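Local atomic coordinates of adenylate kinase (Schistosoma mansoni, PDB entry 3UMF), a protein that catalyses the reversible transfer of a phosphoryl group between adenine nucleotides, turning ATP and AMP into two ADP, as adenylate kinases do. Residues Phe33-Pro38 and Leu134-Phe139; Phe53-Leu58 and His110-Gly115; Pro117-Gln122 and Asn175-Pro180. One frame throughout, in Å; residues are numbered along the deposited sequence.

Interaction 1 of 3, residues Phe33-Pro38 and Leu134-Phe139; sequences FVLGGP and LCVINF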
# COMPACT_ATOMS: atom_id res chain seq x y z
N PHE A 33 4.96 -3.33 -2.80
CA PHE A 33 3.56 -2.96 -2.67
C PHE A 33 2.99 -3.59 -1.39
O PHE A 33 3.26 -4.76 -1.11
CB PHE A 33 2.76 -3.44 -3.88
CG PHE A 33 3.10 -2.71 -5.17
CD1 PHE A 33 3.54 -1.40 -5.15
CD2 PHE A 33 2.96 -3.35 -6.39
CE1 PHE A 33 3.83 -0.74 -6.34
CE2 PHE A 33 3.25 -2.69 -7.58
CZ PHE A 33 3.69 -1.39 -7.55
N VAL A 34 2.23 -2.82 -0.62
CA VAL A 34 1.61 -3.35 0.59
C VAL A 34 0.09 -3.20 0.56
O VAL A 34 -0.44 -2.10 0.40
CB VAL A 34 2.17 -2.66 1.86
CG1 VAL A 34 1.49 -3.22 3.11
CG2 VAL A 34 3.68 -2.87 1.94
N LEU A 35 -0.60 -4.33 0.70
CA LEU A 35 -2.06 -4.35 0.69
C LEU A 35 -2.62 -4.88 2.00
O LEU A 35 -2.05 -5.78 2.62
CB LEU A 35 -2.57 -5.22 -0.47
CG LEU A 35 -2.50 -4.61 -1.87
CD1 LEU A 35 -3.10 -5.56 -2.89
CD2 LEU A 35 -3.22 -3.27 -1.90
N GLY A 36 -3.75 -4.32 2.42
CA GLY A 36 -4.41 -4.76 3.63
C GLY A 36 -5.68 -3.97 3.90
O GLY A 36 -5.67 -2.74 3.93
N GLY A 37 -6.78 -4.69 4.10
CA GLY A 37 -8.06 -4.05 4.35
C GLY A 37 -8.32 -3.87 5.83
O GLY A 37 -7.39 -3.94 6.63
N PRO A 38 -9.59 -3.64 6.20
CA PRO A 38 -9.98 -3.47 7.60
C PRO A 38 -9.62 -4.71 8.42
O PRO A 38 -9.91 -5.82 7.99
CB PRO A 38 -11.51 -3.32 7.53
CG PRO A 38 -11.77 -2.84 6.13
CD PRO A 38 -10.74 -3.51 5.28
N LEU A 134 9.23 -5.35 -6.64
CA LEU A 134 9.97 -6.51 -6.17
C LEU A 134 8.98 -7.60 -5.74
O LEU A 134 9.11 -8.76 -6.13
CB LEU A 134 10.87 -6.11 -5.00
CG LEU A 134 11.57 -7.25 -4.26
CD1 LEU A 134 12.54 -7.99 -5.17
CD2 LEU A 134 12.28 -6.71 -3.03
N CYS A 135 8.00 -7.20 -4.93
CA CYS A 135 6.97 -8.12 -4.47
C CYS A 135 5.78 -7.36 -3.92
O CYS A 135 5.81 -6.13 -3.79
CB CYS A 135 7.53 -9.06 -3.39
SG CYS A 135 8.07 -8.24 -1.87
N VAL A 136 4.72 -8.10 -3.60
CA VAL A 136 3.54 -7.54 -2.96
C VAL A 136 3.32 -8.26 -1.64
O VAL A 136 3.33 -9.49 -1.59
CB VAL A 136 2.29 -7.72 -3.85
CG1 VAL A 136 1.05 -7.16 -3.16
CG2 VAL A 136 2.50 -7.05 -5.20
N ILE A 137 3.15 -7.51 -0.56
CA ILE A 137 2.79 -8.10 0.72
C ILE A 137 1.29 -7.94 0.91
O ILE A 137 0.78 -6.83 1.01
CB ILE A 137 3.53 -7.43 1.90
CG1 ILE A 137 5.03 -7.41 1.64
CG2 ILE A 137 3.23 -8.18 3.19
CD1 ILE A 137 5.82 -6.74 2.75
N ASN A 138 0.59 -9.07 0.95
CA ASN A 138 -0.84 -9.06 1.20
C ASN A 138 -1.13 -9.51 2.62
O ASN A 138 -1.01 -10.70 2.94
CB ASN A 138 -1.56 -9.97 0.19
CG ASN A 138 -3.07 -9.98 0.37
OD1 ASN A 138 -3.65 -9.05 0.93
ND2 ASN A 138 -3.71 -11.04 -0.11
N PHE A 139 -1.49 -8.57 3.49
CA PHE A 139 -1.86 -8.89 4.87
C PHE A 139 -3.31 -9.36 4.91
O PHE A 139 -4.23 -8.55 5.00
CB PHE A 139 -1.66 -7.67 5.78
CG PHE A 139 -0.21 -7.34 6.03
CD1 PHE A 139 0.56 -8.13 6.87
CD2 PHE A 139 0.37 -6.22 5.44
CE1 PHE A 139 1.89 -7.82 7.11
CE2 PHE A 139 1.70 -5.91 5.68
CZ PHE A 139 2.46 -6.71 6.51
O HOH W 1 -6.52 -7.61 4.07
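The middle strand of the parallel nucleotide-kinase sheet, 30-35, meets its inner neighbour 135-140 here, and runs straight into the P-loop. F33 pairs with V136, V34 with I137 and L35 with N138. The short strand axes lie 15° from parallel. Four backbone bonds join them. F33 N binds C135 O and F33 O takes I137 N. L35 N then reaches I137 O at 2.9 Å, and L35 O accepts F139 N. Beyond the last pair a water continues the link. It accepts from G37 N at 2.9 Å and donates to F139 O at 2.6 Å.

On one face, V136 CG2 lies at the edge of the F33 ring, 3.9 Å from F33 CD2. Y185 of helix 179-186 touches both residues. On the other face, V34 and F139 pack under helix 42-53. V34 CG1 stands anti to its own nitrogen (chi1 179°). That brings it into the plane of the F139 ring at the edge, 3.7 Å from F139 CE2. I137 CG2 lies over the rim of one face of that ring. After L35 the chain enters the P-loop, which carries S40 and K42. The contact is typical of P-loop kinases: a central strand delivering the phosphate-binding loop.

Interaction 2 of 3, residues Phe53-Leu58 and His110-Gly115; sequences FHFNHL and HFLIDG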
# COMPACT_ATOMS: atom_id res chain seq x y z
N PHE A 53 14.23 -1.90 8.90
CA PHE A 53 14.98 -1.92 7.64
C PHE A 53 15.34 -0.56 7.06
O PHE A 53 16.08 -0.49 6.08
CB PHE A 53 14.23 -2.74 6.59
CG PHE A 53 14.13 -4.20 6.89
CD1 PHE A 53 15.24 -5.03 6.73
CD2 PHE A 53 12.94 -4.75 7.31
CE1 PHE A 53 15.15 -6.39 7.01
CE2 PHE A 53 12.85 -6.10 7.59
CZ PHE A 53 13.95 -6.92 7.44
N HIS A 54 14.80 0.51 7.64
CA HIS A 54 15.05 1.87 7.17
C HIS A 54 14.49 2.10 5.77
O HIS A 54 15.01 2.91 5.00
CB HIS A 54 16.55 2.20 7.23
CG HIS A 54 17.23 1.73 8.48
ND1 HIS A 54 16.60 1.75 9.71
CD2 HIS A 54 18.46 1.23 8.68
CE1 HIS A 54 17.43 1.27 10.62
NE2 HIS A 54 18.57 0.95 10.03
N PHE A 55 13.41 1.39 5.45
CA PHE A 55 12.73 1.55 4.16
C PHE A 55 12.21 2.97 4.01
O PHE A 55 11.81 3.60 4.99
CB PHE A 55 11.53 0.59 4.07
CG PHE A 55 11.91 -0.86 3.91
CD1 PHE A 55 13.18 -1.23 3.49
CD2 PHE A 55 10.98 -1.86 4.17
CE1 PHE A 55 13.51 -2.57 3.33
CE2 PHE A 55 11.31 -3.20 4.02
CZ PHE A 55 12.57 -3.55 3.60
N ASN A 56 12.20 3.49 2.79
CA ASN A 56 11.41 4.69 2.50
C ASN A 56 9.93 4.30 2.55
O ASN A 56 9.55 3.22 2.10
CB ASN A 56 11.76 5.28 1.14
CG ASN A 56 13.18 5.83 1.10
OD1 ASN A 56 14.04 5.31 0.39
ND2 ASN A 56 13.42 6.90 1.85
N HIS A 57 9.10 5.17 3.12
CA HIS A 57 7.68 4.87 3.26
C HIS A 57 6.86 5.91 2.50
O HIS A 57 6.87 7.10 2.84
CB HIS A 57 7.29 4.82 4.74
CG HIS A 57 5.92 4.27 4.99
ND1 HIS A 57 5.37 4.20 6.25
CD2 HIS A 57 5.00 3.75 4.15
CE1 HIS A 57 4.16 3.68 6.17
NE2 HIS A 57 3.91 3.40 4.91
N LEU A 58 6.15 5.46 1.47
CA LEU A 58 5.36 6.35 0.64
C LEU A 58 3.88 5.99 0.68
O LEU A 58 3.52 4.82 0.69
CB LEU A 58 5.84 6.29 -0.82
CG LEU A 58 7.29 6.64 -1.16
CD1 LEU A 58 7.52 6.47 -2.65
CD2 LEU A 58 7.63 8.06 -0.72
N HIS A 110 15.09 0.82 -1.17
CA HIS A 110 13.79 0.18 -0.95
C HIS A 110 12.67 1.18 -0.71
O HIS A 110 12.88 2.22 -0.08
CB HIS A 110 13.85 -0.80 0.23
CG HIS A 110 14.89 -1.87 0.10
ND1 HIS A 110 16.20 -1.69 0.48
CD2 HIS A 110 14.79 -3.15 -0.35
CE1 HIS A 110 16.87 -2.80 0.26
NE2 HIS A 110 16.04 -3.70 -0.24
N PHE A 111 11.49 0.85 -1.21
CA PHE A 111 10.31 1.68 -1.00
C PHE A 111 9.13 0.80 -0.62
O PHE A 111 8.79 -0.14 -1.34
CB PHE A 111 9.97 2.45 -2.28
CG PHE A 111 10.98 3.50 -2.64
CD1 PHE A 111 12.10 3.17 -3.39
CD2 PHE A 111 10.82 4.81 -2.23
CE1 PHE A 111 13.04 4.14 -3.72
CE2 PHE A 111 11.75 5.78 -2.55
CZ PHE A 111 12.86 5.44 -3.30
N LEU A 112 8.52 1.09 0.52
CA LEU A 112 7.23 0.51 0.88
C LEU A 112 6.15 1.46 0.40
O LEU A 112 6.09 2.61 0.85
CB LEU A 112 7.11 0.35 2.40
CG LEU A 112 7.76 -0.85 3.09
CD1 LEU A 112 7.56 -0.74 4.60
CD2 LEU A 112 7.18 -2.15 2.58
N ILE A 113 5.31 1.01 -0.52
CA ILE A 113 4.16 1.81 -0.93
C ILE A 113 2.92 1.31 -0.19
O ILE A 113 2.42 0.22 -0.47
CB ILE A 113 3.89 1.73 -2.44
CG1 ILE A 113 5.20 1.61 -3.23
CG2 ILE A 113 3.08 2.95 -2.89
CD1 ILE A 113 6.06 2.85 -3.22
N ASP A 114 2.43 2.12 0.73
CA ASP A 114 1.35 1.73 1.62
C ASP A 114 -0.01 1.84 0.93
O ASP A 114 -0.40 2.92 0.47
CB ASP A 114 1.38 2.60 2.89
CG ASP A 114 0.58 2.01 4.03
OD1 ASP A 114 -0.54 1.52 3.79
OD2 ASP A 114 1.08 2.04 5.18
N GLY A 115 -0.73 0.73 0.86
CA GLY A 115 -2.07 0.70 0.30
C GLY A 115 -2.11 0.94 -1.20
O GLY A 115 -3.02 1.60 -1.71
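H57 and D114 join the outer strand of the sheet to its neighbour by a histidine-carboxylate bond. H57 NE2 donates to D114 OD2 at 3.2 Å, with an angle of 144° at the hydrogen. The oxygen uses its anti lone pair and lies in the ring plane. Ring and carboxylate are nearly coplanar, 17° apart. H57 holds its ring anti to the backbone nitrogen (chi1 -169°), which swings it over to D114. The other oxygen, D114 OD1, forms a salt bridge with K42 of the P-loop. The carboxylate is thus gripped by H57 through one oxygen and by K42 through the other, and links the edge strand to this lysine.

Strands 56-58 and 110-114 run parallel. N56 N binds H110 O, and N56 O takes L112 N. L58 N meets L112 O and L58 O takes D114 N.

F55 wedges between two residues of the partner strand. Its CD1 comes within 3.4 Å of H110 CB, and its CD2 within 3.5 Å of L112 CG. On the face under helix 90-104, L58 CD1 touches F111 CD2 at 3.7 Å and I113 CD1 at 3.9 Å. This is edge-strand pairing of the parallel alpha/beta sheet in the adenylate kinase fold.

Interaction 3 of 3, residues Pro117-Gln122 and Asn175-Pro180; sequences PRELDQ and NELTKP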
# COMPACT_ATOMS: atom_id res chain seq x y z
N PRO A 117 -0.87 -1.16 -5.12
CA PRO A 117 -2.03 -0.64 -5.85
C PRO A 117 -3.32 -1.30 -5.39
O PRO A 117 -3.33 -2.47 -5.04
CB PRO A 117 -1.72 -1.07 -7.29
CG PRO A 117 -1.03 -2.38 -7.12
CD PRO A 117 -0.22 -2.27 -5.85
N ARG A 118 -4.42 -0.54 -5.41
CA ARG A 118 -5.71 -1.09 -5.03
C ARG A 118 -6.42 -1.71 -6.23
O ARG A 118 -7.32 -2.53 -6.07
CB ARG A 118 -6.58 -0.01 -4.38
CG ARG A 118 -6.00 0.55 -3.08
CD ARG A 118 -6.86 1.69 -2.53
NE ARG A 118 -8.19 1.25 -2.14
CZ ARG A 118 -8.52 0.85 -0.91
NH1 ARG A 118 -7.61 0.84 0.05
NH2 ARG A 118 -9.76 0.47 -0.65
N GLU A 119 -6.01 -1.30 -7.43
CA GLU A 119 -6.61 -1.81 -8.66
C GLU A 119 -5.54 -2.18 -9.69
O GLU A 119 -4.40 -1.71 -9.60
CB GLU A 119 -7.60 -0.79 -9.24
CG GLU A 119 -8.77 -0.46 -8.30
CD GLU A 119 -9.70 0.60 -8.84
OE1 GLU A 119 -10.12 0.49 -10.01
OE2 GLU A 119 -10.02 1.55 -8.09
N LEU A 120 -5.91 -3.01 -10.66
CA LEU A 120 -4.95 -3.56 -11.61
C LEU A 120 -4.27 -2.50 -12.47
O LEU A 120 -3.07 -2.60 -12.75
CB LEU A 120 -5.62 -4.62 -12.49
CG LEU A 120 -4.69 -5.44 -13.39
CD1 LEU A 120 -3.53 -5.96 -12.57
CD2 LEU A 120 -5.45 -6.59 -14.03
N ASP A 121 -5.02 -1.49 -12.90
CA ASP A 121 -4.47 -0.43 -13.74
C ASP A 121 -3.36 0.33 -13.01
O ASP A 121 -2.36 0.71 -13.61
CB ASP A 121 -5.57 0.52 -14.22
CG ASP A 121 -6.37 1.12 -13.08
OD1 ASP A 121 -6.17 0.72 -11.91
OD2 ASP A 121 -7.23 1.98 -13.35
N GLN A 122 -3.54 0.52 -11.71
CA GLN A 122 -2.56 1.21 -10.88
C GLN A 122 -1.23 0.45 -10.84
O GLN A 122 -0.16 1.06 -10.88
CB GLN A 122 -3.09 1.40 -9.46
CG GLN A 122 -4.38 2.20 -9.37
CD GLN A 122 -4.91 2.30 -7.95
OE1 GLN A 122 -4.39 1.65 -7.04
NE2 GLN A 122 -5.95 3.10 -7.76
N ASN A 175 -12.15 -6.43 -0.32
CA ASN A 175 -11.80 -7.79 -0.71
C ASN A 175 -12.10 -8.05 -2.19
O ASN A 175 -11.29 -8.63 -2.90
CB ASN A 175 -12.54 -8.80 0.18
CG ASN A 175 -12.23 -10.24 -0.18
OD1 ASN A 175 -11.21 -10.80 0.22
ND2 ASN A 175 -13.14 -10.87 -0.94
N GLU A 176 -13.27 -7.61 -2.64
CA GLU A 176 -13.68 -7.78 -4.03
C GLU A 176 -12.88 -6.87 -4.96
O GLU A 176 -12.45 -7.30 -6.04
CB GLU A 176 -15.17 -7.49 -4.18
CG GLU A 176 -15.70 -7.66 -5.60
CD GLU A 176 -15.75 -9.11 -6.04
OE1 GLU A 176 -15.83 -10.00 -5.16
OE2 GLU A 176 -15.72 -9.37 -7.26
N LEU A 177 -12.69 -5.63 -4.55
CA LEU A 177 -11.99 -4.64 -5.36
C LEU A 177 -10.57 -5.09 -5.72
O LEU A 177 -10.13 -4.89 -6.84
CB LEU A 177 -11.93 -3.30 -4.62
CG LEU A 177 -11.28 -2.13 -5.36
CD1 LEU A 177 -12.16 -1.67 -6.51
CD2 LEU A 177 -10.98 -0.98 -4.41
N THR A 178 -9.89 -5.71 -4.76
CA THR A 178 -8.47 -6.03 -4.94
C THR A 178 -8.21 -7.43 -5.49
O THR A 178 -7.05 -7.82 -5.67
CB THR A 178 -7.68 -5.86 -3.61
OG1 THR A 178 -8.19 -6.76 -2.63
CG2 THR A 178 -7.80 -4.43 -3.10
N LYS A 179 -9.26 -8.19 -5.77
CA LYS A 179 -9.11 -9.56 -6.29
C LYS A 179 -8.27 -9.67 -7.58
O LYS A 179 -7.33 -10.47 -7.62
CB LYS A 179 -10.46 -10.26 -6.47
CG LYS A 179 -10.98 -10.94 -5.22
CD LYS A 179 -12.33 -11.60 -5.49
CE LYS A 179 -12.91 -12.23 -4.24
NZ LYS A 179 -14.31 -12.70 -4.46
N PRO A 180 -8.60 -8.89 -8.62
CA PRO A 180 -7.80 -9.09 -9.84
C PRO A 180 -6.36 -8.59 -9.72
O PRO A 180 -5.49 -9.11 -10.42
CB PRO A 180 -8.56 -8.30 -10.91
CG PRO A 180 -9.37 -7.31 -10.16
CD PRO A 180 -9.72 -7.95 -8.85
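L177 lays its branched end against the stem of E119. L177 CD1 is 4.0 Å from E119 CG, and the two side chains cross at a slant. L177 points CG away from its own backbone nitrogen (chi1 -178°), which carries both methyls across to the other segment. The second methyl, L177 CD2, is 4.2 Å from R118 NH2. L177 thus touches the aliphatic stem of E119 with one methyl and the R118 guanidinium with the other.

Next along the chain, T178 CG2 rests 3.6 Å from R118 O. Its hydroxyl turns back instead, and T178 OG1 bonds to F174 O in the preceding helical turn. At the far end L120 CD1 comes within 4.3 Å of P180 O. The contact buries 280 Å² and lies largely at the surface.

The backbone around R118 is held from within its own segment. R118 N donates to Q122 OE1 at 2.7 Å, and E119 N makes a weak bond to the same oxygen. E119 sits at the N-cap position of helix 120-129, two residues after P117, which follows a cis peptide bond. Outside the contact, P117 packs on V181 and L120 on H184, both on helix 179-186. The contact sets the start of helix 120-129 against the junction of helices 161-177 and 179-186.

Interactions 1 and 2 belong to one five-stranded parallel sheet, with centres about 12 Å apart. Strands 30-35 and 110-114 are neighbours in it, and V34 N probably bonds to I113 O where the two contacts meet. The centre of interaction 3 lies about 11 Å from that of interaction 1 and about 20 Å from that of interaction 2, on the opposite side of the chain's centre from interaction 2. P117, at the start of segment 117-122, packs on F33 and L35 and so joins interactions 1 and 3. Along the chain, interaction 2 is nested within the loop closed by interaction 1, while interactions 1 and 3 cross. Two contacts build the sheet behind the P-loop, and the third joins helices at its periphery.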